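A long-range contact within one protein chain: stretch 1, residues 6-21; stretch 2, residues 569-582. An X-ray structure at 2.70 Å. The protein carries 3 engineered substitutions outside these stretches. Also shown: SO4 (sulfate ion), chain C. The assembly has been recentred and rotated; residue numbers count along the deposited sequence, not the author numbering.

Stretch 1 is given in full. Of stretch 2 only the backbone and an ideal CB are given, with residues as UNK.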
ATOM      1  N   SER A   6     -35.701  34.874  -7.433  1.00 94.93           N
ATOM      2  CA  SER A   6     -35.883  36.198  -8.108  1.00104.89           C
ATOM      3  C   SER A   6     -34.626  36.680  -8.847  1.00105.33           C
ATOM      4  O   SER A   6     -33.855  35.871  -9.385  1.00105.98           O
ATOM      5  CB  SER A   6     -36.352  37.256  -7.101  1.00108.54           C
ATOM      6  OG  SER A   6     -36.653  38.481  -7.746  1.00104.01           O
ATOM      7  N   ALA A   7     -34.427  38.000  -8.851  1.00 91.22           N
ATOM      8  CA  ALA A   7     -33.386  38.658  -9.650  1.00 92.66           C
ATOM      9  C   ALA A   7     -31.996  38.567  -9.024  1.00 85.61           C
ATOM     10  O   ALA A   7     -31.204  39.519  -9.111  1.00 87.12           O
ATOM     11  CB  ALA A   7     -33.765  40.136  -9.901  1.00 88.97           C
ATOM     12  N   TYR A   8     -31.694  37.420  -8.418  1.00 71.84           N
ATOM     13  CA  TYR A   8     -30.481  37.262  -7.608  1.00 66.90           C
ATOM     14  C   TYR A   8     -29.233  36.828  -8.368  1.00 57.01           C
ATOM     15  O   TYR A   8     -29.280  35.922  -9.199  1.00 60.30           O
ATOM     16  CB  TYR A   8     -30.742  36.305  -6.455  1.00 52.18           C
ATOM     17  CG  TYR A   8     -31.628  36.895  -5.394  1.00 62.70           C
ATOM     18  CD1 TYR A   8     -31.143  37.857  -4.512  1.00 61.26           C
ATOM     19  CD2 TYR A   8     -32.951  36.488  -5.261  1.00 55.80           C
ATOM     20  CE1 TYR A   8     -31.958  38.395  -3.521  1.00 66.19           C
ATOM     21  CE2 TYR A   8     -33.773  37.017  -4.270  1.00 49.87           C
ATOM     22  CZ  TYR A   8     -33.273  37.973  -3.406  1.00 67.13           C
ATOM     23  OH  TYR A   8     -34.090  38.511  -2.430  1.00 60.47           O
ATOM     24  N   PRO A   9     -28.094  37.447  -8.045  1.00 42.28           N
ATOM     25  CA  PRO A   9     -26.809  37.096  -8.646  1.00 51.99           C
ATOM     26  C   PRO A   9     -26.213  35.811  -8.050  1.00 52.56           C
ATOM     27  O   PRO A   9     -26.420  35.520  -6.863  1.00 53.25           O
ATOM     28  CB  PRO A   9     -25.934  38.291  -8.283  1.00 42.24           C
ATOM     29  CG  PRO A   9     -26.462  38.740  -6.959  1.00 53.36           C
ATOM     30  CD  PRO A   9     -27.956  38.505  -7.027  1.00 63.70           C
ATOM     31  N   PHE A  10     -25.501  35.048  -8.882  1.00 60.97           N
ATOM     32  CA  PHE A  10     -24.786  33.835  -8.455  1.00 59.74           C
ATOM     33  C   PHE A  10     -23.509  33.645  -9.257  1.00 55.87           C
ATOM     34  O   PHE A  10     -23.538  33.713 -10.487  1.00 64.90           O
ATOM     35  CB  PHE A  10     -25.635  32.581  -8.666  1.00 45.58           C
ATOM     36  CG  PHE A  10     -26.919  32.558  -7.891  1.00 61.19           C
ATOM     37  CD1 PHE A  10     -26.945  32.131  -6.574  1.00 73.90           C
ATOM     38  CD2 PHE A  10     -28.108  32.930  -8.491  1.00 70.53           C
ATOM     39  CE1 PHE A  10     -28.132  32.090  -5.862  1.00 71.76           C
ATOM     40  CE2 PHE A  10     -29.298  32.898  -7.784  1.00 69.38           C
ATOM     41  CZ  PHE A  10     -29.310  32.466  -6.469  1.00 52.95           C
ATOM     42  N   PHE A  11     -22.395  33.380  -8.579  1.00 60.61           N
ATOM     43  CA  PHE A  11     -21.174  32.988  -9.276  1.00 48.05           C
ATOM     44  C   PHE A  11     -21.413  31.639  -9.895  1.00 45.43           C
ATOM     45  O   PHE A  11     -22.168  30.841  -9.341  1.00 53.67           O
ATOM     46  CB  PHE A  11     -20.019  32.822  -8.307  1.00 54.43           C
ATOM     47  CG  PHE A  11     -19.512  34.097  -7.739  1.00 63.41           C
ATOM     48  CD1 PHE A  11     -19.191  35.162  -8.569  1.00 40.02           C
ATOM     49  CD2 PHE A  11     -19.317  34.218  -6.365  1.00 60.66           C
ATOM     50  CE1 PHE A  11     -18.705  36.346  -8.026  1.00 67.84           C
ATOM     51  CE2 PHE A  11     -18.824  35.385  -5.813  1.00 50.63           C
ATOM     52  CZ  PHE A  11     -18.518  36.462  -6.642  1.00 57.01           C
ATOM     53  N   ARG A  12     -20.786  31.381 -11.040  1.00 46.48           N
ATOM     54  CA  ARG A  12     -20.721  30.025 -11.577  1.00 47.33           C
ATOM     55  C   ARG A  12     -19.825  29.197 -10.651  1.00 60.01           C
ATOM     56  O   ARG A  12     -18.842  29.706 -10.111  1.00 54.79           O
ATOM     57  CB  ARG A  12     -20.167  30.050 -12.990  1.00 46.06           C
ATOM     58  CG  ARG A  12     -20.940  30.986 -13.881  1.00 88.89           C
ATOM     59  CD  ARG A  12     -20.506  30.948 -15.335  1.00101.46           C
ATOM     60  NE  ARG A  12     -21.107  32.066 -16.063  1.00112.32           N
ATOM     61  CZ  ARG A  12     -22.295  32.036 -16.667  1.00114.88           C
ATOM     62  NH1 ARG A  12     -23.036  30.931 -16.656  1.00110.49           N
ATOM     63  NH2 ARG A  12     -22.747  33.124 -17.286  1.00105.76           N
ATOM     64  N   ARG A  13     -20.166  27.933 -10.441  1.00 60.24           N
ATOM     65  CA  ARG A  13     -19.458  27.147  -9.434  1.00 67.02           C
ATOM     66  C   ARG A  13     -17.983  26.891  -9.782  1.00 68.96           C
ATOM     67  O   ARG A  13     -17.114  27.010  -8.920  1.00 60.22           O
ATOM     68  CB  ARG A  13     -20.216  25.861  -9.076  1.00 58.17           C
ATOM     69  CG  ARG A  13     -20.564  24.955 -10.239  1.00 55.78           C
ATOM     70  CD  ARG A  13     -21.103  23.630  -9.735  1.00 74.83           C
ATOM     71  NE  ARG A  13     -20.044  22.816  -9.141  1.00 93.97           N
ATOM     72  CZ  ARG A  13     -20.236  21.655  -8.519  1.00 90.11           C
ATOM     73  NH1 ARG A  13     -21.456  21.153  -8.394  1.00101.31           N
ATOM     74  NH2 ARG A  13     -19.202  20.992  -8.018  1.00 88.90           N
ATOM     75  N   ASP A  14     -17.711  26.593 -11.050  1.00 68.43           N
ATOM     76  CA  ASP A  14     -16.356  26.326 -11.537  1.00 53.85           C
ATOM     77  C   ASP A  14     -15.441  27.542 -11.492  1.00 61.73           C
ATOM     78  O   ASP A  14     -14.269  27.424 -11.152  1.00 78.33           O
ATOM     79  CB  ASP A  14     -16.411  25.761 -12.956  1.00 65.88           C
ATOM     80  CG  ASP A  14     -17.173  24.451 -13.021  1.00 83.27           C
ATOM     81  OD1 ASP A  14     -16.813  23.536 -12.259  1.00 51.74           O
ATOM     82  OD2 ASP A  14     -18.134  24.336 -13.809  1.00 92.38           O
HETATM   83  N   MSE A  15     -15.976  28.708 -11.831  1.00 60.82           N
HETATM   84  CA  MSE A  15     -15.235  29.946 -11.679  1.00 61.11           C
HETATM   85  C   MSE A  15     -14.894  30.138 -10.211  1.00 67.31           C
HETATM   86  O   MSE A  15     -13.755  30.445  -9.852  1.00 54.15           O
HETATM   87  CB  MSE A  15     -16.058  31.133 -12.183  1.00 71.38           C
HETATM   88  CG  MSE A  15     -16.312  31.161 -13.679  1.00 82.17           C
HETATM   89 SE   MSE A  15     -14.839  30.452 -14.760  1.00 97.19          SE
HETATM   90  CE  MSE A  15     -15.625  28.738 -15.271  1.00108.13           C
ATOM     91  N   SER A  16     -15.898  29.935  -9.370  1.00 63.30           N
ATOM     92  CA  SER A  16     -15.718  29.938  -7.940  1.00 54.67           C
ATOM     93  C   SER A  16     -14.680  28.902  -7.535  1.00 45.02           C
ATOM     94  O   SER A  16     -13.842  29.170  -6.682  1.00 47.18           O
ATOM     95  CB  SER A  16     -17.046  29.674  -7.240  1.00 62.74           C
ATOM     96  OG  SER A  16     -16.846  29.350  -5.885  1.00 67.94           O
ATOM     97  N   TRP A  17     -14.705  27.727  -8.151  1.00 52.40           N
ATOM     98  CA  TRP A  17     -13.696  26.728  -7.807  1.00 65.14           C
ATOM     99  C   TRP A  17     -12.311  27.211  -8.171  1.00 61.91           C
ATOM    100  O   TRP A  17     -11.399  27.132  -7.361  1.00 70.56           O
ATOM    101  CB  TRP A  17     -13.944  25.382  -8.471  1.00 56.99           C
ATOM    102  CG  TRP A  17     -12.985  24.340  -7.976  1.00 49.42           C
ATOM    103  CD1 TRP A  17     -13.158  23.514  -6.899  1.00 49.06           C
ATOM    104  CD2 TRP A  17     -11.701  24.019  -8.523  1.00 56.36           C
ATOM    105  NE1 TRP A  17     -12.071  22.701  -6.746  1.00 45.29           N
ATOM    106  CE2 TRP A  17     -11.159  22.987  -7.728  1.00 58.90           C
ATOM    107  CE3 TRP A  17     -10.954  24.508  -9.605  1.00 54.87           C
ATOM    108  CZ2 TRP A  17      -9.902  22.427  -7.980  1.00 48.50           C
ATOM    109  CZ3 TRP A  17      -9.716  23.950  -9.858  1.00 59.61           C
ATOM    110  CH2 TRP A  17      -9.197  22.918  -9.041  1.00 53.78           C
ATOM    111  N   LEU A  18     -12.163  27.709  -9.394  1.00 60.19           N
ATOM    112  CA  LEU A  18     -10.876  28.187  -9.883  1.00 54.43           C
ATOM    113  C   LEU A  18     -10.311  29.287  -8.999  1.00 49.75           C
ATOM    114  O   LEU A  18      -9.101  29.410  -8.832  1.00 64.39           O
ATOM    115  CB  LEU A  18     -10.985  28.622 -11.350  1.00 53.64           C
ATOM    116  CG  LEU A  18     -11.073  27.436 -12.326  1.00 51.44           C
ATOM    117  CD1 LEU A  18     -11.517  27.859 -13.722  1.00 57.09           C
ATOM    118  CD2 LEU A  18      -9.751  26.669 -12.388  1.00 68.87           C
ATOM    119  N   SER A  19     -11.208  30.055  -8.397  1.00 59.78           N
ATOM    120  CA  SER A  19     -10.841  31.079  -7.431  1.00 68.18           C
ATOM    121  C   SER A  19     -10.159  30.461  -6.214  1.00 68.21           C
ATOM    122  O   SER A  19      -9.187  31.005  -5.682  1.00 60.38           O
ATOM    123  CB  SER A  19     -12.098  31.839  -7.001  1.00 62.56           C
ATOM    124  OG  SER A  19     -11.777  32.922  -6.161  1.00 57.19           O
ATOM    125  N   PHE A  20     -10.687  29.319  -5.783  1.00 66.11           N
ATOM    126  CA  PHE A  20     -10.139  28.572  -4.660  1.00 51.58           C
ATOM    127  C   PHE A  20      -8.734  28.083  -4.992  1.00 47.74           C
ATOM    128  O   PHE A  20      -7.815  28.222  -4.185  1.00 44.55           O
ATOM    129  CB  PHE A  20     -11.083  27.423  -4.295  1.00 42.08           C
ATOM    130  CG  PHE A  20     -10.419  26.261  -3.632  1.00 53.68           C
ATOM    131  CD1 PHE A  20      -9.924  26.369  -2.335  1.00 50.00           C
ATOM    132  CD2 PHE A  20     -10.320  25.037  -4.293  1.00 47.60           C
ATOM    133  CE1 PHE A  20      -9.314  25.288  -1.713  1.00 42.03           C
ATOM    134  CE2 PHE A  20      -9.712  23.944  -3.686  1.00 50.89           C
ATOM    135  CZ  PHE A  20      -9.209  24.066  -2.393  1.00 60.89           C
ATOM    136  N   ASN A  21      -8.549  27.547  -6.190  1.00 46.88           N
ATOM    137  CA  ASN A  21      -7.232  27.051  -6.542  1.00 54.07           C
ATOM    138  C   ASN A  21      -6.234  28.181  -6.756  1.00 56.10           C
ATOM    139  O   ASN A  21      -5.041  27.999  -6.522  1.00 69.22           O
ATOM    140  CB  ASN A  21      -7.265  26.065  -7.707  1.00 48.68           C
ATOM    141  CG  ASN A  21      -6.427  24.824  -7.437  1.00 58.35           C
ATOM    142  OD1 ASN A  21      -6.251  24.406  -6.288  1.00 55.82           O
ATOM    143  ND2 ASN A  21      -5.904  24.228  -8.496  1.00 92.22           N
ATOM    144  N   UNK A 569     -16.004  30.177   4.160  1.00 48.94           N
ATOM    145  CA  UNK A 569     -16.070  29.121   3.139  1.00 48.39           C
ATOM    146  C   UNK A 569     -14.766  29.001   2.365  1.00 53.61           C
ATOM    147  O   UNK A 569     -14.373  29.945   1.685  1.00 58.33           O
ATOM    148  CB  UNK A 569     -17.221  29.392   2.168  1.00 48.39           C
ATOM    149  N   UNK A 570     -14.091  27.855   2.453  1.00 57.54           N
ATOM    150  CA  UNK A 570     -12.780  27.756   1.811  1.00 68.46           C
ATOM    151  C   UNK A 570     -12.855  27.411   0.333  1.00 61.32           C
ATOM    152  O   UNK A 570     -12.077  27.928  -0.466  1.00 66.00           O
ATOM    153  CB  UNK A 570     -11.932  26.705   2.530  1.00 68.46           C
ATOM    154  N   UNK A 571     -13.802  26.562  -0.037  1.00 52.31           N
ATOM    155  CA  UNK A 571     -13.888  26.108  -1.426  1.00 50.38           C
ATOM    156  C   UNK A 571     -14.858  26.904  -2.266  1.00 43.96           C
ATOM    157  O   UNK A 571     -14.762  28.128  -2.371  1.00 39.55           O
ATOM    158  CB  UNK A 571     -14.291  24.633  -1.465  1.00 50.38           C
ATOM    159  N   UNK A 572     -15.803  26.193  -2.862  1.00 48.03           N
ATOM    160  CA  UNK A 572     -16.766  26.800  -3.752  1.00 49.81           C
ATOM    161  C   UNK A 572     -17.750  27.667  -2.990  1.00 51.96           C
ATOM    162  O   UNK A 572     -18.368  27.218  -2.040  1.00 57.09           O
ATOM    163  CB  UNK A 572     -17.511  25.722  -4.543  1.00 49.81           C
ATOM    164  N   UNK A 573     -17.868  28.921  -3.411  1.00 55.13           N
ATOM    165  CA  UNK A 573     -18.921  29.790  -2.941  1.00 58.57           C
ATOM    166  C   UNK A 573     -19.607  30.508  -4.102  1.00 57.05           C
ATOM    167  O   UNK A 573     -18.957  31.199  -4.875  1.00 61.39           O
ATOM    168  CB  UNK A 573     -18.358  30.805  -1.944  1.00 58.57           C
ATOM    169  N   UNK A 574     -20.922  30.345  -4.214  1.00 58.34           N
ATOM    170  CA  UNK A 574     -21.681  30.909  -5.339  1.00 64.46           C
ATOM    171  C   UNK A 574     -22.485  32.113  -4.936  1.00 63.01           C
ATOM    172  O   UNK A 574     -23.099  32.758  -5.777  1.00 80.71           O
ATOM    173  CB  UNK A 574     -22.615  29.855  -5.938  1.00 64.46           C
ATOM    174  N   UNK A 575     -22.509  32.393  -3.644  1.00 62.12           N
ATOM    175  CA  UNK A 575     -23.078  33.626  -3.148  1.00 60.39           C
ATOM    176  C   UNK A 575     -22.090  34.722  -3.493  1.00 57.27           C
ATOM    177  O   UNK A 575     -20.907  34.589  -3.226  1.00 56.12           O
ATOM    178  CB  UNK A 575     -23.363  33.564  -1.646  1.00 60.39           C
ATOM    179  N   UNK A 576     -22.578  35.795  -4.103  1.00 67.02           N
ATOM    180  CA  UNK A 576     -21.713  36.891  -4.508  1.00 62.66           C
ATOM    181  C   UNK A 576     -21.779  38.069  -3.548  1.00 67.86           C
ATOM    182  O   UNK A 576     -22.842  38.659  -3.337  1.00 66.29           O
ATOM    183  CB  UNK A 576     -22.084  37.353  -5.919  1.00 62.66           C
ATOM    184  N   UNK A 577     -20.634  38.392  -2.932  1.00 69.34           N
ATOM    185  CA  UNK A 577     -20.578  39.401  -1.887  1.00 66.11           C
ATOM    186  C   UNK A 577     -20.514  40.806  -2.464  1.00 75.82           C
ATOM    187  O   UNK A 577     -20.357  40.969  -3.680  1.00 75.20           O
ATOM    188  CB  UNK A 577     -19.372  39.154  -0.979  1.00 66.11           C
ATOM    189  N   UNK A 578     -20.631  41.799  -1.582  1.00 77.68           N
ATOM    190  CA  UNK A 578     -20.520  43.213  -1.936  1.00 73.06           C
ATOM    191  C   UNK A 578     -21.556  43.609  -2.974  1.00 74.84           C
ATOM    192  O   UNK A 578     -21.251  44.285  -3.952  1.00 82.04           O
ATOM    193  CB  UNK A 578     -19.116  43.523  -2.458  1.00 73.06           C
ATOM    194  N   UNK A 579     -22.784  43.175  -2.749  1.00 64.51           N
ATOM    195  CA  UNK A 579     -23.886  43.465  -3.637  1.00 64.56           C
ATOM    196  C   UNK A 579     -25.014  43.978  -2.778  1.00 67.00           C
ATOM    197  O   UNK A 579     -25.012  43.741  -1.577  1.00 71.74           O
ATOM    198  CB  UNK A 579     -24.305  42.240  -4.452  1.00 64.56           C
ATOM    199  N   UNK A 580     -25.973  44.699  -3.376  1.00 72.32           N
ATOM    200  CA  UNK A 580     -27.127  45.116  -2.600  1.00 79.87           C
ATOM    201  C   UNK A 580     -27.813  43.965  -1.853  1.00 76.80           C
ATOM    202  O   UNK A 580     -28.155  44.115  -0.678  1.00 88.96           O
ATOM    203  CB  UNK A 580     -28.137  45.799  -3.525  1.00 79.87           C
ATOM    204  N   UNK A 581     -27.964  42.816  -2.503  1.00 64.53           N
ATOM    205  CA  UNK A 581     -28.685  41.685  -1.900  1.00 67.69           C
ATOM    206  C   UNK A 581     -27.875  40.948  -0.837  1.00 63.97           C
ATOM    207  O   UNK A 581     -28.411  40.114  -0.105  1.00 68.79           O
ATOM    208  CB  UNK A 581     -29.097  40.695  -2.992  1.00 67.69           C
ATOM    209  N   UNK A 582     -26.586  41.273  -0.765  1.00 64.41           N
ATOM    210  CA  UNK A 582     -25.644  40.630   0.133  1.00 34.89           C
ATOM    211  C   UNK A 582     -24.927  41.695   0.951  1.00 62.25           C
ATOM    212  O   UNK A 582     -23.853  41.455   1.518  1.00 64.29           O
ATOM    213  CB  UNK A 582     -24.644  39.772  -0.644  1.00 34.89           C
TER
HETATM  214  S   SO4 C 704     -23.073  26.607 -12.464  1.00 84.41           S
HETATM  215  O1  SO4 C 704     -23.405  26.804 -11.052  1.00 79.80           O
HETATM  216  O2  SO4 C 704     -21.692  27.017 -12.734  1.00104.71           O
HETATM  217  O3  SO4 C 704     -23.212  25.196 -12.809  1.00 85.79           O
HETATM  218  O4  SO4 C 704     -23.983  27.420 -13.269  1.00105.35           O

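Position 569 leaves its CB far from stretch 1, which therefore says little about the choice; its extended backbone (phi/psi -125/117) favours beta-branched residues, and the residue is Val569. At 570 CA-to-CB points sideways, with the ideal CB 5.2 Å from Phe20 CE1, so a long side chain could reach the Phe20 ring. Arg570 does so: its NH1 comes to 3.4 Å from Phe20 CE1, while its backbone O lies 3.2 Å from Phe20 CD1.

Position 571 has phi/psi of -95/-124, a region that side chains disfavour, and glycine is the natural answer: Gly571.

At 572 the ideal CB lies 3.9 Å from Ser16 OG, beside the first turn of the helix and the CB of Trp17. A medium-sized aliphatic residue would suit: Ile, Val or Leu. Ile572 packs on a mixed surface, its CG1 3.9 Å from Trp17 CB, its CG2 3.6 Å from Ser16 OG and its CD1 3.9 Å from Arg13 NH2.

At 573 the main chain matters most: its N donates a hydrogen bond to Ser16 OG (2.7 Å), which any residue but proline allows. With the ideal CB sideways, 4.5 Å from Ser16 OG, a small or medium side chain fits; it is Cys573, whose O also touches the edge of the Phe11 ring, 3.4 Å from Phe11 CD2.

Position 574 accepts at its O a hydrogen bond from Phe11 N (3.0 Å), and the same O lies 3.3 Å from Phe10 CA. The ideal CB sits only 3.6 Å from Phe11 O, so a compact side chain such as Ala, Ser or Cys is suitable. Cys574 places SG 3.9 Å from Arg13 CB.

Position 575 points away from stretch 1, which leaves its choice open; it is Leu575.

Position 576 points toward stretch 1, its ideal CB 3.7 Å from Phe11 CZ and 4.6 Å from Pro9 CB, an apolar setting that suits Val, Ile or Leu. Val576 lays CB over the Phe11 ring face in a CH-pi contact, 3.7 Å from the centroid, and CG1 meets Pro9 CB at 3.5 Å.

At 577 CB turns away, and phi of -82° permits proline; Pro577 CD meets Phe11 CE2 at 3.6 Å. Position 578, out of reach with positive phi, suits Gly, Asn or Asp: Asp578. Position 579 points toward Pro9 and could hold a long apolar chain, here selenomethionine Met579. Position 580 is out of reach, and phi of -52° permits proline: Pro580.

Position 581 faces Tyr8 and Pro9, welcoming a flexible chain; Gln581 sets CG 3.6 Å from Tyr8 CE1 and OE1 3.1 Å from Pro9 CD. Position 582 makes no contact with stretch 1, so the choice is open; Ser582 donates from OG to Val576 O (3.0 Å) and accepts at OG from Met579 N (3.0 Å).

Stretch 2 (569-582) VRGICCLVPDMPQS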
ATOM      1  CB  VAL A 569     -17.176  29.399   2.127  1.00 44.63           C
ATOM      2  CG1 VAL A 569     -17.172  28.335   1.032  1.00 48.35           C
ATOM      3  CG2 VAL A 569     -18.504  29.419   2.825  1.00 37.08           C
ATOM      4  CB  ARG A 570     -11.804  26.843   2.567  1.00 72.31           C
ATOM      5  CG  ARG A 570     -12.246  25.435   2.723  1.00 65.46           C
ATOM      6  CD  ARG A 570     -11.083  24.481   2.905  1.00 39.87           C
ATOM      7  NE  ARG A 570     -11.508  23.181   2.387  1.00 54.57           N
ATOM      8  CZ  ARG A 570     -10.946  22.551   1.364  1.00 48.16           C
ATOM      9  NH1 ARG A 570      -9.871  23.056   0.773  1.00 42.44           N
ATOM     10  NH2 ARG A 570     -11.441  21.397   0.954  1.00 53.62           N
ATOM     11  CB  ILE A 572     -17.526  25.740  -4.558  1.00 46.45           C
ATOM     12  CG1 ILE A 572     -16.623  25.121  -5.620  1.00 42.34           C
ATOM     13  CG2 ILE A 572     -18.715  26.341  -5.256  1.00 45.30           C
ATOM     14  CD1 ILE A 572     -17.317  23.981  -6.350  1.00 47.76           C
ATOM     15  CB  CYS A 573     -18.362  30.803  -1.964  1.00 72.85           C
ATOM     16  SG  CYS A 573     -19.646  31.696  -1.109  1.00 63.95           S
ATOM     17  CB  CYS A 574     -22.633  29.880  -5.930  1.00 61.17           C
ATOM     18  SG  CYS A 574     -21.821  28.466  -6.675  1.00 61.39           S
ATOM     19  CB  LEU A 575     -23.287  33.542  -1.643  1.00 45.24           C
ATOM     20  CG  LEU A 575     -23.966  34.709  -0.936  1.00 51.61           C
ATOM     21  CD1 LEU A 575     -24.823  34.192   0.202  1.00 50.72           C
ATOM     22  CD2 LEU A 575     -22.943  35.708  -0.422  1.00 34.52           C
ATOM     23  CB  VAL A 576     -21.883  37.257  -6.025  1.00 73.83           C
ATOM     24  CG1 VAL A 576     -23.255  36.923  -6.515  1.00 57.92           C
ATOM     25  CG2 VAL A 576     -21.471  38.693  -6.336  1.00 44.14           C
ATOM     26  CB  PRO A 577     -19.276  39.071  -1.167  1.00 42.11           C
ATOM     27  CG  PRO A 577     -18.403  38.509  -2.228  1.00 64.74           C
ATOM     28  CD  PRO A 577     -19.306  37.812  -3.213  1.00 55.93           C
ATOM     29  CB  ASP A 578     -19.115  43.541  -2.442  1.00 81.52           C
ATOM     30  CG  ASP A 578     -18.027  43.130  -1.473  1.00 79.97           C
ATOM     31  OD1 ASP A 578     -18.310  43.018  -0.259  1.00 91.87           O
ATOM     32  OD2 ASP A 578     -16.881  42.928  -1.938  1.00 83.38           O
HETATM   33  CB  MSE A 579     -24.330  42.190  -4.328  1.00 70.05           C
HETATM   34  CG  MSE A 579     -23.241  41.521  -5.108  1.00 98.00           C
HETATM   35 SE   MSE A 579     -23.038  42.185  -6.925  1.00106.85          SE
HETATM   36  CE  MSE A 579     -21.878  43.740  -6.703  1.00109.94           C
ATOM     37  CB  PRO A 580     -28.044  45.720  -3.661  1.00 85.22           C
ATOM     38  CG  PRO A 580     -27.096  46.247  -4.671  1.00 61.09           C
ATOM     39  CD  PRO A 580     -26.036  45.219  -4.754  1.00 70.31           C
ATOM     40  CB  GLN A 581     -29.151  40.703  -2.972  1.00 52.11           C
ATOM     41  CG  GLN A 581     -29.944  41.349  -4.103  1.00 73.21           C
ATOM     42  CD  GLN A 581     -29.106  41.668  -5.337  1.00 71.55           C
ATOM     43  OE1 GLN A 581     -29.395  41.182  -6.422  1.00 81.60           O
ATOM     44  NE2 GLN A 581     -28.081  42.494  -5.177  1.00 69.60           N
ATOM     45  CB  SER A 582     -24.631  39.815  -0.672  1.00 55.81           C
ATOM     46  OG  SER A 582     -23.710  40.661  -1.348  1.00 46.85           O
TER
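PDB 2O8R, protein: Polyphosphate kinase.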